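Local coordinates for protein DNA ligase (PDB 3GDE) that joins DNA strands at nicks in double-stranded DNA at the expense of ATP, probably serving replication, recombination and repair, at residues Leu62-Ile66 / Gly67-Glu71; Glu113-Thr116 / Val117-Arg121; Gly95-Ala98 / Glu99-Lys103; Leu168-Gly171 / Glu172-Arg176; Ser77-Arg81 / Ser82-Ser86. All coordinates share one frame; numbering follows the deposited sequence.

Interaction 1. Residues Leu62-Ile66 / Gly67-Glu71; sequences LGVGI and GLLYE
The carbonyl oxygen of Gly65 is gripped by two successive amides of the helix that begins just after it. Leu68 N lies 3.0 Å from Gly65 O, with a bent and therefore weak bond, and Leu69 N is straighter but longer, 3.4 Å from the same oxygen, again weak. Neither bond is strong alone, and CB of Leu68 closes over this acceptor as well. One residue on, the regular pattern is established: Tyr70 N donates to Ile66 O at 3.0 Å. Ile66 O is also approached by the Tyr70 ring, obliquely, through CD1. Further out, the two side chains run side by side in the same direction, and Ile66 CG1 meets Tyr70 CE1 at 3.7 Å. The isoleucine reaches the ring because its CG1 is anti to the backbone N (chi1 -162°). Gly65 occupies the N-cap position, and the residues flanking the first turn form a hydrophobic staple, in which Val64 CG1 lies 3.6 Å from Leu69 CD1, the two side chains crossing at about a right angle. The same methyl, Val64 CG1, rests 4.0 Å from Leu68 CB. Leu69 and Val64 continue onto Ile162 of helix 152-162, while Leu68 faces Met136 and Ile140 of helix 135-149, whose Lys139 bonds to Gly63 O. Tyr70 leans on helix 81-91.

Interaction 2. Residues Glu113-Thr116 / Val117-Arg121; sequences EELT and VRKVR
The flat carbonyl group of Thr116 is met by Val120 N, which bonds to Thr116 O at 3.0 Å from a position tilted 19° out of the carbonyl plane; Val120 CG2 comes 3.5 Å from this oxygen too. The other flat group nearby, the guanidinium of Arg118, is carried off by a chain bent at chi2 and chi3 to salt bridges with Asp41 and Asp44, so that of its side chain only CB comes near Thr116 OG1. That hydroxyl oxygen has turned back over the helix start: with chi1 at 64° it lies between the backbone N and the carbonyl carbon, where it accepts an almost straight bond from Lys119 N at 2.9 Å. Lys119 CB packs 3.4 Å from the same OG1. Without the hydroxyl, as with an alanine here, the Lys119 amide would probably lose its side-chain acceptor and the first turn be less firmly closed. Beyond its CB, the lysine bends back along Leu115, and Lys119 NZ gives a 2.9 Å bond to a water that also takes a weak one from Thr116 N. Leu115 CD2 presses against Val120 CG2, 3.5 Å away and tight for two methyls, the side chains crossing nearly at right angles. A threonine N-cap, with Leu115 just before it meeting Val120 in the first turn, makes a capped helix start with a hydrophobic staple, here opening helix 117-129.

Interaction 3. Residues Gly95-Ala98 / Glu99-Lys103; sequences GLVA and EQLIK
Successive turns in the first two-thirds of helix 94-108 are joined here by the regular i to i+4 bonds of an alpha-helix. Glu99 N binds Gly95 O at 3.0 Å, Leu101 N binds Val97 O at 2.9 Å, and Ile102 N binds Ala98 O at 3.0 Å. The bond from Gln100 N to Leu96 O is longer, 3.2 Å, and less straight. Side chains three or four residues apart also meet. Val97 and Leu101 lie side by side and point the same way, with Val97 CG1 lightly touching Leu101 CD1 at 4.2 Å. Ile102 folds its CD1 back to 3.4 Å from Ala98 O. On another face, Leu96 CD2 lies 3.6 Å from Glu99 OE1; the glutamate, whose chain runs out extended from a chi1 of -177°, carries that oxygen alongside the leucine and on to a salt bridge with Arg156. The helix is hemmed in on several sides: Val97 and Leu101 pack on Met87 of helix 81-91, Ala98 and Leu101 on Leu73 of helix 66-77, and Leu96 and Glu99 on helix 152-162.

Interaction 4. Residues Leu168-Gly171 / Glu172-Arg176; sequences LGVG and EGIMR
One backbone bond closes the first helical turn: Met175 N donates to Gly171 O at 3.2 Å. Around this acceptor the methionine adds a carbon contact, its CG standing 3.4 Å from Gly171 O. A similar approach brings Ile174 CD1 to 3.4 Å from Gly169 O, so that the end of the isoleucine rests against the loop. Apolar contacts centre on Val170, whose CG1 reaches forward to the helix: it lies 3.9 Å from Met175 CG and 4.0 Å from Ile174 CG2. The valine can span both because CG1 is swung to the side opposite the backbone N (chi1 175°). Met175, bent at chi2 and chi3, crosses it obliquely and sets SD 4.0 Å from Val170 CG1. With Gly171 as N-cap, Val170 and Met175 make a hydrophobic staple at the start of helix 172-182. Gly171 adopts an extended backbone in which a beta carbon would clash with Glu172 N, and Gly169 has a positive phi. Val170, Ile174 and Met175 pack outward on Ile29 of helix 22-34, and Met175 also meets Val46 and Ile49 of helix 39-49. Polar interactions lead away from the turn: Glu172 forms a salt bridge with Lys52 and a hydrogen bond with Tyr194. Gly173 and Ile174 make backbone hydrogen bonds with Pro456 and Val457, in the OB-family C-terminal region, which fits the closed conformation of this ligase.

Interaction 5. Residues Ser77-Arg81 / Ser82-Ser86; sequences SGVKR and SEIES
Arg81 and Glu85, one helical turn apart, are joined by a salt bridge in which Arg81 NE donates to Glu85 OE2 at 2.8 Å. The oxygen sits at the edge of the guanidinium, near its plane, but is itself met from above the carboxylate plane; the two flat groups stand 79° apart. Arg81 extends straight from CG to NE, with CG trans to the backbone N (chi1 -172°), and its CG lies 3.5 Å from Glu85 OE2. A leucine in its place would probably leave the Glu85 carboxylate without its charged mate and free to turn. Glu85 N bonds to Arg81 O at 2.9 Å, fixing the spacing of the two residues. Lys80 is the N-cap of helix 81-91: its carbonyl oxygen takes a bond from Ile84 N at 3.2 Å and a weak one from Glu83 N. Val79, just before the cap, and Ile84 stand where a hydrophobic staple would form, though the placing of the valine methyls is doubtful; Ile84 CD1 lies 3.6 Å from Val79 O. A water accepts from Lys80 N and donates to Glu83 OE1, bridging the cap residue to the first turn. Farther back, Ser77 OG accepts from Val79 N at 3.2 Å, an ST turn, while also bonding to Leu73 O. Gly78 turns the chain between the helices with positive phi, and Lys80 NZ curls back to Gly78 O at 2.8 Å.

All five interactions fall within the N-terminal helical region of the ligase and follow the chain in the order 1, 5, 3, 2, 4. Interactions 1, 5, 2 and 4 mark the starts of helices 66-77, 81-91, 117-129 and 172-182, whereas interaction 3 lies within helix 94-108. Interactions 1, 5 and 3 form a cluster: Tyr70 packs on Arg81, Ile84 and Glu85, and Val97 and Leu101 pack on Ile84, with centres of 3 and 5 about 11 Å apart. Interaction 2 brushes interaction 3, while interaction 4 stands apart, its centre about 33 Å from that of interaction 5. Similar helix starts thus recur through this helical region, and interaction 4 lies where it meets the C-terminal region.

Interaction 1. Residues Leu62-Ile66 / Gly67-Glu71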
loop_
_atom_site.group_PDB
_atom_site.type_symbol
_atom_site.label_atom_id
_atom_site.label_comp_id
_atom_site.label_asym_id
_atom_site.label_seq_id
_atom_site.Cartn_x
_atom_site.Cartn_y
_atom_site.Cartn_z
ATOM N N LEU A 62 3.672 -9.860 10.173
ATOM C CA LEU A 62 4.252 -9.996 11.520
ATOM C C LEU A 62 3.180 -9.995 12.621
ATOM O O LEU A 62 3.209 -10.835 13.518
ATOM C CB LEU A 62 5.280 -8.891 11.824
ATOM C CG LEU A 62 6.780 -9.039 11.539
ATOM C CD1 LEU A 62 7.559 -7.928 12.262
ATOM C CD2 LEU A 62 7.346 -10.440 11.875
ATOM N N GLY A 63 2.248 -9.043 12.552
ATOM C CA GLY A 63 1.182 -8.930 13.551
ATOM C C GLY A 63 1.721 -8.505 14.902
ATOM O O GLY A 63 1.244 -8.954 15.953
ATOM N N VAL A 64 2.732 -7.647 14.867
ATOM C CA VAL A 64 3.345 -7.116 16.071
ATOM C C VAL A 64 3.029 -5.620 16.200
ATOM O O VAL A 64 3.528 -4.791 15.425
ATOM C CB VAL A 64 4.874 -7.381 16.087
ATOM C CG1 VAL A 64 5.535 -6.691 17.256
ATOM C CG2 VAL A 64 5.145 -8.877 16.155
ATOM N N GLY A 65 2.173 -5.299 17.172
ATOM C CA GLY A 65 1.837 -3.913 17.502
ATOM C C GLY A 65 2.826 -3.329 18.493
ATOM O O GLY A 65 3.570 -4.077 19.174
ATOM N N ILE A 66 2.837 -2.000 18.584
ATOM C CA ILE A 66 3.749 -1.297 19.481
ATOM C C ILE A 66 3.689 -1.787 20.950
ATOM O O ILE A 66 4.693 -1.735 21.669
ATOM C CB ILE A 66 3.585 0.255 19.376
ATOM C CG1 ILE A 66 4.820 0.954 19.959
ATOM C CG2 ILE A 66 2.261 0.748 20.016
ATOM C CD1 ILE A 66 4.909 2.427 19.693
ATOM N N GLY A 67 2.514 -2.250 21.378
ATOM C CA GLY A 67 2.314 -2.797 22.720
ATOM C C GLY A 67 3.170 -4.025 23.004
ATOM O O GLY A 67 3.691 -4.173 24.110
ATOM N N LEU A 68 3.311 -4.906 22.010
ATOM C CA LEU A 68 4.221 -6.052 22.106
ATOM C C LEU A 68 5.671 -5.623 22.221
ATOM O O LEU A 68 6.442 -6.239 22.962
ATOM C CB LEU A 68 4.054 -7.001 20.909
ATOM C CG LEU A 68 2.960 -8.058 20.998
ATOM C CD1 LEU A 68 1.592 -7.421 21.172
ATOM C CD2 LEU A 68 2.987 -8.942 19.771
ATOM N N LEU A 69 6.042 -4.570 21.497
ATOM C CA LEU A 69 7.387 -3.995 21.587
ATOM C C LEU A 69 7.696 -3.451 22.984
ATOM O O LEU A 69 8.793 -3.675 23.514
ATOM C CB LEU A 69 7.591 -2.901 20.528
ATOM C CG LEU A 69 8.314 -3.232 19.223
ATOM C CD1 LEU A 69 8.051 -4.662 18.766
ATOM C CD2 LEU A 69 7.940 -2.252 18.129
ATOM N N TYR A 70 6.731 -2.739 23.569
ATOM C CA TYR A 70 6.858 -2.227 24.931
ATOM C C TYR A 70 7.159 -3.323 25.961
ATOM O O TYR A 70 8.097 -3.196 26.745
ATOM C CB TYR A 70 5.609 -1.443 25.343
ATOM C CG TYR A 70 5.578 -0.015 24.840
ATOM C CD1 TYR A 70 4.520 0.444 24.052
ATOM C CD2 TYR A 70 6.606 0.871 25.144
ATOM C CE1 TYR A 70 4.488 1.753 23.582
ATOM C CE2 TYR A 70 6.587 2.174 24.683
ATOM C CZ TYR A 70 5.522 2.610 23.907
ATOM O OH TYR A 70 5.506 3.904 23.461
ATOM N N GLU A 71 6.368 -4.387 25.947
ATOM C CA GLU A 71 6.558 -5.513 26.857
ATOM C C GLU A 71 7.932 -6.180 26.702
ATOM O O GLU A 71 8.565 -6.524 27.707
ATOM C CB GLU A 71 5.458 -6.557 26.672
ATOM C CG GLU A 71 4.029 -6.008 26.691
ATOM C CD GLU A 71 3.454 -5.874 28.093
ATOM O OE1 GLU A 71 3.866 -4.954 28.838
ATOM O OE2 GLU A 71 2.566 -6.680 28.443
#

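Interaction 2. Residues Glu113-Thr116 / Val117-Arg121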
loop_
_atom_site.group_PDB
_atom_site.type_symbol
_atom_site.label_atom_id
_atom_site.label_comp_id
_atom_site.label_asym_id
_atom_site.label_seq_id
_atom_site.Cartn_x
_atom_site.Cartn_y
_atom_site.Cartn_z
ATOM N N GLU A 113 27.201 -9.189 21.501
ATOM C CA GLU A 113 25.952 -8.883 20.849
ATOM C C GLU A 113 26.172 -8.789 19.354
ATOM O O GLU A 113 27.314 -8.880 18.890
ATOM C CB GLU A 113 25.371 -7.590 21.421
ATOM C CG GLU A 113 24.845 -7.760 22.847
ATOM C CD GLU A 113 24.246 -6.498 23.417
ATOM O OE1 GLU A 113 24.743 -5.403 23.083
ATOM O OE2 GLU A 113 23.276 -6.595 24.203
ATOM N N GLU A 114 25.073 -8.610 18.620
ATOM C CA GLU A 114 25.027 -8.714 17.159
ATOM C C GLU A 114 24.187 -9.935 16.790
ATOM O O GLU A 114 24.310 -10.989 17.407
ATOM C CB GLU A 114 26.440 -8.803 16.529
ATOM C CG GLU A 114 27.085 -7.434 16.147
ATOM C CD GLU A 114 28.585 -7.294 16.514
ATOM O OE1 GLU A 114 29.062 -6.131 16.610
ATOM O OE2 GLU A 114 29.285 -8.325 16.711
ATOM N N LEU A 115 23.291 -9.789 15.824
ATOM C CA LEU A 115 22.695 -10.969 15.209
ATOM C C LEU A 115 22.672 -10.844 13.716
ATOM O O LEU A 115 22.749 -9.753 13.181
ATOM C CB LEU A 115 21.299 -11.330 15.742
ATOM C CG LEU A 115 20.169 -10.360 16.073
ATOM C CD1 LEU A 115 20.309 -9.960 17.514
ATOM C CD2 LEU A 115 20.053 -9.149 15.154
ATOM N N THR A 116 22.596 -11.995 13.066
ATOM C CA THR A 116 22.620 -12.073 11.625
ATOM C C THR A 116 21.271 -11.667 11.069
ATOM O O THR A 116 20.232 -11.829 11.724
ATOM C CB THR A 116 22.973 -13.505 11.141
ATOM O OG1 THR A 116 21.944 -14.418 11.540
ATOM C CG2 THR A 116 24.315 -13.959 11.722
ATOM N N VAL A 117 21.299 -11.133 9.858
ATOM C CA VAL A 117 20.092 -10.870 9.107
ATOM C C VAL A 117 19.302 -12.180 8.977
ATOM O O VAL A 117 18.071 -12.183 9.012
ATOM C CB VAL A 117 20.447 -10.287 7.723
ATOM C CG1 VAL A 117 19.195 -10.032 6.888
ATOM C CG2 VAL A 117 21.272 -9.003 7.894
ATOM N N ARG A 118 20.019 -13.294 8.855
ATOM C CA ARG A 118 19.388 -14.599 8.720
ATOM C C ARG A 118 18.556 -14.946 9.963
ATOM O O ARG A 118 17.400 -15.348 9.837
ATOM C CB ARG A 118 20.440 -15.676 8.415
ATOM C CG ARG A 118 19.897 -16.881 7.621
ATOM C CD ARG A 118 19.907 -16.681 6.076
ATOM N NE ARG A 118 20.091 -15.284 5.669
ATOM C CZ ARG A 118 19.113 -14.434 5.350
ATOM N NH1 ARG A 118 17.836 -14.820 5.367
ATOM N NH2 ARG A 118 19.422 -13.188 5.016
ATOM N N LYS A 119 19.136 -14.762 11.150
ATOM C CA LYS A 119 18.405 -14.938 12.405
ATOM C C LYS A 119 17.200 -13.997 12.551
ATOM O O LYS A 119 16.140 -14.424 13.022
ATOM C CB LYS A 119 19.318 -14.794 13.623
ATOM C CG LYS A 119 18.744 -15.470 14.874
ATOM C CD LYS A 119 18.999 -14.671 16.135
ATOM C CE LYS A 119 19.409 -15.598 17.279
ATOM N NZ LYS A 119 20.914 -15.779 17.303
ATOM N N VAL A 120 17.363 -12.736 12.156
ATOM C CA VAL A 120 16.250 -11.774 12.152
ATOM C C VAL A 120 15.097 -12.278 11.272
ATOM O O VAL A 120 13.949 -12.309 11.693
ATOM C CB VAL A 120 16.694 -10.356 11.688
ATOM C CG1 VAL A 120 15.491 -9.454 11.479
ATOM C CG2 VAL A 120 17.632 -9.737 12.710
ATOM N N ARG A 121 15.435 -12.680 10.056
ATOM C CA ARG A 121 14.484 -13.269 9.124
ATOM C C ARG A 121 13.765 -14.500 9.700
ATOM O O ARG A 121 12.552 -14.601 9.584
ATOM C CB ARG A 121 15.209 -13.656 7.846
ATOM C CG ARG A 121 14.340 -14.346 6.832
ATOM C CD ARG A 121 13.781 -13.296 5.910
ATOM N NE ARG A 121 12.370 -13.080 6.133
ATOM C CZ ARG A 121 11.682 -12.045 5.669
ATOM N NH1 ARG A 121 12.273 -11.091 4.966
ATOM N NH2 ARG A 121 10.389 -11.964 5.936
HETATM O O HOH W 1 22.754 -14.554 15.400
#

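Interaction 3. Residues Gly95-Ala98 / Glu99-Lys103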
loop_
_atom_site.group_PDB
_atom_site.type_symbol
_atom_site.label_atom_id
_atom_site.label_comp_id
_atom_site.label_asym_id
_atom_site.label_seq_id
_atom_site.Cartn_x
_atom_site.Cartn_y
_atom_site.Cartn_z
ATOM N N GLY A 95 12.564 3.493 18.093
ATOM C CA GLY A 95 13.878 2.988 17.697
ATOM C C GLY A 95 14.976 3.586 18.560
ATOM O O GLY A 95 15.817 2.859 19.090
ATOM N N LEU A 96 14.947 4.911 18.719
ATOM C CA LEU A 96 15.928 5.619 19.539
ATOM C C LEU A 96 15.812 5.268 21.020
ATOM O O LEU A 96 16.802 5.288 21.751
ATOM C CB LEU A 96 15.820 7.134 19.330
ATOM C CG LEU A 96 16.146 7.676 17.932
ATOM C CD1 LEU A 96 15.855 9.169 17.851
ATOM C CD2 LEU A 96 17.596 7.389 17.533
ATOM N N VAL A 97 14.601 4.937 21.455
ATOM C CA VAL A 97 14.379 4.470 22.813
ATOM C C VAL A 97 14.967 3.072 23.012
ATOM O O VAL A 97 15.647 2.824 24.011
ATOM C CB VAL A 97 12.881 4.478 23.192
ATOM C CG1 VAL A 97 12.664 3.831 24.565
ATOM C CG2 VAL A 97 12.346 5.902 23.180
ATOM N N ALA A 98 14.685 2.163 22.080
ATOM C CA ALA A 98 15.242 0.816 22.130
ATOM C C ALA A 98 16.779 0.868 22.189
ATOM O O ALA A 98 17.385 0.213 23.039
ATOM C CB ALA A 98 14.758 -0.017 20.952
ATOM N N GLU A 99 17.382 1.675 21.314
ATOM C CA GLU A 99 18.820 1.909 21.307
ATOM C C GLU A 99 19.359 2.339 22.681
ATOM O O GLU A 99 20.387 1.846 23.139
ATOM C CB GLU A 99 19.183 2.952 20.253
ATOM C CG GLU A 99 20.686 3.205 20.112
ATOM C CD GLU A 99 21.012 4.469 19.325
ATOM O OE1 GLU A 99 20.083 5.206 18.919
ATOM O OE2 GLU A 99 22.209 4.735 19.117
ATOM N N GLN A 100 18.637 3.247 23.328
ATOM C CA GLN A 100 19.014 3.770 24.628
ATOM C C GLN A 100 18.891 2.725 25.729
ATOM O O GLN A 100 19.783 2.603 26.567
ATOM C CB GLN A 100 18.181 5.020 24.961
ATOM C CG GLN A 100 18.965 6.091 25.697
ATOM C CD GLN A 100 20.349 6.328 25.093
ATOM O OE1 GLN A 100 20.493 6.595 23.891
ATOM N NE2 GLN A 100 21.375 6.223 25.929
ATOM N N LEU A 101 17.803 1.965 25.723
ATOM C CA LEU A 101 17.624 0.900 26.715
ATOM C C LEU A 101 18.685 -0.206 26.618
ATOM O O LEU A 101 19.176 -0.680 27.631
ATOM C CB LEU A 101 16.218 0.293 26.635
ATOM C CG LEU A 101 15.037 1.219 26.959
ATOM C CD1 LEU A 101 13.730 0.469 26.805
ATOM C CD2 LEU A 101 15.167 1.828 28.380
ATOM N N ILE A 102 19.033 -0.615 25.402
ATOM C CA ILE A 102 20.046 -1.648 25.211
ATOM C C ILE A 102 21.459 -1.125 25.526
ATOM O O ILE A 102 22.279 -1.849 26.087
ATOM C CB ILE A 102 19.944 -2.319 23.809
ATOM C CG1 ILE A 102 18.932 -3.474 23.832
ATOM C CG2 ILE A 102 21.289 -2.901 23.376
ATOM C CD1 ILE A 102 17.484 -3.090 23.905
ATOM N N LYS A 103 21.716 0.139 25.198
ATOM C CA LYS A 103 22.976 0.789 25.542
ATOM C C LYS A 103 23.209 0.748 27.050
ATOM O O LYS A 103 24.295 0.401 27.504
ATOM C CB LYS A 103 23.004 2.231 25.032
ATOM C CG LYS A 103 24.354 2.914 25.187
ATOM C CD LYS A 103 24.276 4.374 24.789
ATOM C CE LYS A 103 25.449 5.177 25.355
ATOM N NZ LYS A 103 25.285 6.648 25.143
#

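Interaction 4. Residues Leu168-Gly171 / Glu172-Arg176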
loop_
_atom_site.group_PDB
_atom_site.type_symbol
_atom_site.label_atom_id
_atom_site.label_comp_id
_atom_site.label_asym_id
_atom_site.label_seq_id
_atom_site.Cartn_x
_atom_site.Cartn_y
_atom_site.Cartn_z
ATOM N N LEU A 168 14.855 7.057 6.988
ATOM C CA LEU A 168 16.135 7.207 6.292
ATOM C C LEU A 168 16.004 8.117 5.088
ATOM O O LEU A 168 17.006 8.465 4.453
ATOM C CB LEU A 168 16.651 5.836 5.823
ATOM C CG LEU A 168 16.693 4.692 6.848
ATOM C CD1 LEU A 168 16.996 3.351 6.171
ATOM C CD2 LEU A 168 17.692 5.000 7.957
ATOM N N GLY A 169 14.771 8.491 4.760
ATOM C CA GLY A 169 14.516 9.269 3.557
ATOM C C GLY A 169 14.658 8.437 2.288
ATOM O O GLY A 169 14.948 8.975 1.215
ATOM N N VAL A 170 14.423 7.131 2.406
ATOM C CA VAL A 170 14.566 6.200 1.289
ATOM C C VAL A 170 13.207 5.590 0.950
ATOM O O VAL A 170 12.572 4.940 1.780
ATOM C CB VAL A 170 15.590 5.073 1.608
ATOM C CG1 VAL A 170 15.646 4.042 0.491
ATOM C CG2 VAL A 170 16.972 5.655 1.894
ATOM N N GLY A 171 12.752 5.840 -0.268
ATOM C CA GLY A 171 11.508 5.259 -0.735
ATOM C C GLY A 171 11.732 4.304 -1.888
ATOM O O GLY A 171 12.861 3.858 -2.152
ATOM N N GLU A 172 10.633 4.013 -2.573
ATOM C CA GLU A 172 10.578 3.075 -3.681
ATOM C C GLU A 172 11.413 3.563 -4.858
ATOM O O GLU A 172 12.105 2.768 -5.494
ATOM C CB GLU A 172 9.119 2.927 -4.124
ATOM C CG GLU A 172 8.674 1.503 -4.360
ATOM C CD GLU A 172 8.163 0.829 -3.104
ATOM O OE1 GLU A 172 8.934 0.714 -2.115
ATOM O OE2 GLU A 172 6.984 0.387 -3.122
ATOM N N GLY A 173 11.342 4.869 -5.133
ATOM C CA GLY A 173 12.062 5.504 -6.237
ATOM C C GLY A 173 13.577 5.413 -6.091
ATOM O O GLY A 173 14.285 5.051 -7.027
ATOM N N ILE A 174 14.078 5.742 -4.905
ATOM C CA ILE A 174 15.507 5.608 -4.639
ATOM C C ILE A 174 15.954 4.145 -4.781
ATOM O O ILE A 174 16.960 3.862 -5.440
ATOM C CB ILE A 174 15.875 6.203 -3.279
ATOM C CG1 ILE A 174 15.809 7.730 -3.366
ATOM C CG2 ILE A 174 17.257 5.701 -2.813
ATOM C CD1 ILE A 174 15.825 8.434 -2.018
ATOM N N MET A 175 15.180 3.221 -4.218
ATOM C CA MET A 175 15.509 1.795 -4.308
ATOM C C MET A 175 15.553 1.227 -5.733
ATOM O O MET A 175 16.472 0.473 -6.057
ATOM C CB MET A 175 14.588 0.965 -3.425
ATOM C CG MET A 175 14.905 1.092 -1.949
ATOM S SD MET A 175 16.625 0.709 -1.546
ATOM C CE MET A 175 16.705 -1.004 -2.106
ATOM N N ARG A 176 14.561 1.584 -6.561
ATOM C CA ARG A 176 14.542 1.230 -7.994
ATOM C C ARG A 176 15.834 1.721 -8.653
ATOM O O ARG A 176 16.508 0.968 -9.347
ATOM C CB ARG A 176 13.300 1.822 -8.709
ATOM C CG ARG A 176 13.479 2.071 -10.231
ATOM C CD ARG A 176 12.433 2.999 -10.874
ATOM N NE ARG A 176 12.119 4.174 -10.057
ATOM C CZ ARG A 176 12.437 5.437 -10.353
ATOM N NH1 ARG A 176 13.089 5.733 -11.475
ATOM N NH2 ARG A 176 12.096 6.417 -9.516
#

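Interaction 5. Residues Ser77-Arg81 / Ser82-Ser86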
loop_
_atom_site.group_PDB
_atom_site.type_symbol
_atom_site.label_atom_id
_atom_site.label_comp_id
_atom_site.label_asym_id
_atom_site.label_seq_id
_atom_site.Cartn_x
_atom_site.Cartn_y
_atom_site.Cartn_z
ATOM N N SER A 77 15.188 -4.616 29.571
ATOM C CA SER A 77 15.810 -3.454 30.210
ATOM C C SER A 77 15.504 -3.363 31.695
ATOM O O SER A 77 16.220 -2.688 32.446
ATOM C CB SER A 77 15.350 -2.168 29.533
ATOM O OG SER A 77 13.966 -1.952 29.757
ATOM N N GLY A 78 14.427 -4.019 32.111
ATOM C CA GLY A 78 13.961 -3.927 33.486
ATOM C C GLY A 78 13.123 -2.691 33.768
ATOM O O GLY A 78 12.409 -2.658 34.770
ATOM N N VAL A 79 13.205 -1.678 32.899
ATOM C CA VAL A 79 12.458 -0.432 33.109
ATOM C C VAL A 79 10.970 -0.627 32.801
ATOM O O VAL A 79 10.606 -1.337 31.853
ATOM C CB VAL A 79 13.062 0.817 32.366
ATOM C CG1 VAL A 79 14.521 0.593 31.963
ATOM C CG2 VAL A 79 12.242 1.214 31.176
ATOM N N LYS A 80 10.111 -0.022 33.620
ATOM C CA LYS A 80 8.673 -0.257 33.480
ATOM C C LYS A 80 8.106 0.434 32.253
ATOM O O LYS A 80 8.657 1.429 31.780
ATOM C CB LYS A 80 7.905 0.127 34.750
ATOM C CG LYS A 80 8.275 -0.698 35.992
ATOM C CD LYS A 80 7.714 -2.154 35.970
ATOM C CE LYS A 80 8.701 -3.196 35.390
ATOM N NZ LYS A 80 10.016 -3.251 36.106
ATOM N N ARG A 81 7.005 -0.107 31.745
ATOM C CA ARG A 81 6.413 0.351 30.488
ATOM C C ARG A 81 6.070 1.846 30.490
ATOM O O ARG A 81 6.292 2.528 29.490
ATOM C CB ARG A 81 5.189 -0.496 30.128
ATOM C CG ARG A 81 4.645 -0.195 28.743
ATOM C CD ARG A 81 3.584 -1.177 28.318
ATOM N NE ARG A 81 2.796 -0.591 27.244
ATOM C CZ ARG A 81 1.845 -1.221 26.563
ATOM N NH1 ARG A 81 1.554 -2.488 26.833
ATOM N NH2 ARG A 81 1.194 -0.576 25.597
ATOM N N SER A 82 5.552 2.344 31.616
ATOM C CA SER A 82 5.210 3.770 31.767
ATOM C C SER A 82 6.407 4.687 31.511
ATOM O O SER A 82 6.266 5.731 30.880
ATOM C CB SER A 82 4.594 4.052 33.147
ATOM O OG SER A 82 5.527 3.806 34.191
ATOM N N GLU A 83 7.585 4.280 31.978
ATOM C CA GLU A 83 8.820 5.021 31.690
ATOM C C GLU A 83 9.255 4.931 30.214
ATOM O O GLU A 83 9.696 5.925 29.640
ATOM C CB GLU A 83 9.956 4.582 32.618
ATOM C CG GLU A 83 11.188 5.496 32.564
ATOM C CD GLU A 83 12.227 5.195 33.644
ATOM O OE1 GLU A 83 11.898 4.533 34.660
ATOM O OE2 GLU A 83 13.389 5.625 33.468
ATOM N N ILE A 84 9.137 3.749 29.611
ATOM C CA ILE A 84 9.483 3.563 28.194
ATOM C C ILE A 84 8.559 4.404 27.296
ATOM O O ILE A 84 8.994 4.927 26.270
ATOM C CB ILE A 84 9.434 2.065 27.760
ATOM C CG1 ILE A 84 10.282 1.197 28.704
ATOM C CG2 ILE A 84 9.897 1.916 26.306
ATOM C CD1 ILE A 84 10.303 -0.304 28.396
ATOM N N GLU A 85 7.293 4.523 27.695
ATOM C CA GLU A 85 6.321 5.357 26.992
ATOM C C GLU A 85 6.665 6.843 27.086
ATOM O O GLU A 85 6.609 7.555 26.082
ATOM C CB GLU A 85 4.895 5.058 27.469
ATOM C CG GLU A 85 4.419 3.677 27.014
ATOM C CD GLU A 85 3.184 3.170 27.727
ATOM O OE1 GLU A 85 2.783 3.760 28.755
ATOM O OE2 GLU A 85 2.606 2.165 27.255
ATOM N N SER A 86 7.079 7.310 28.260
ATOM C CA SER A 86 7.508 8.702 28.372
ATOM C C SER A 86 8.773 8.955 27.550
ATOM O O SER A 86 8.957 10.047 27.014
ATOM C CB SER A 86 7.703 9.125 29.834
ATOM O OG SER A 86 9.026 8.883 30.269
HETATM O O HOH W 2 11.272 1.662 35.548
#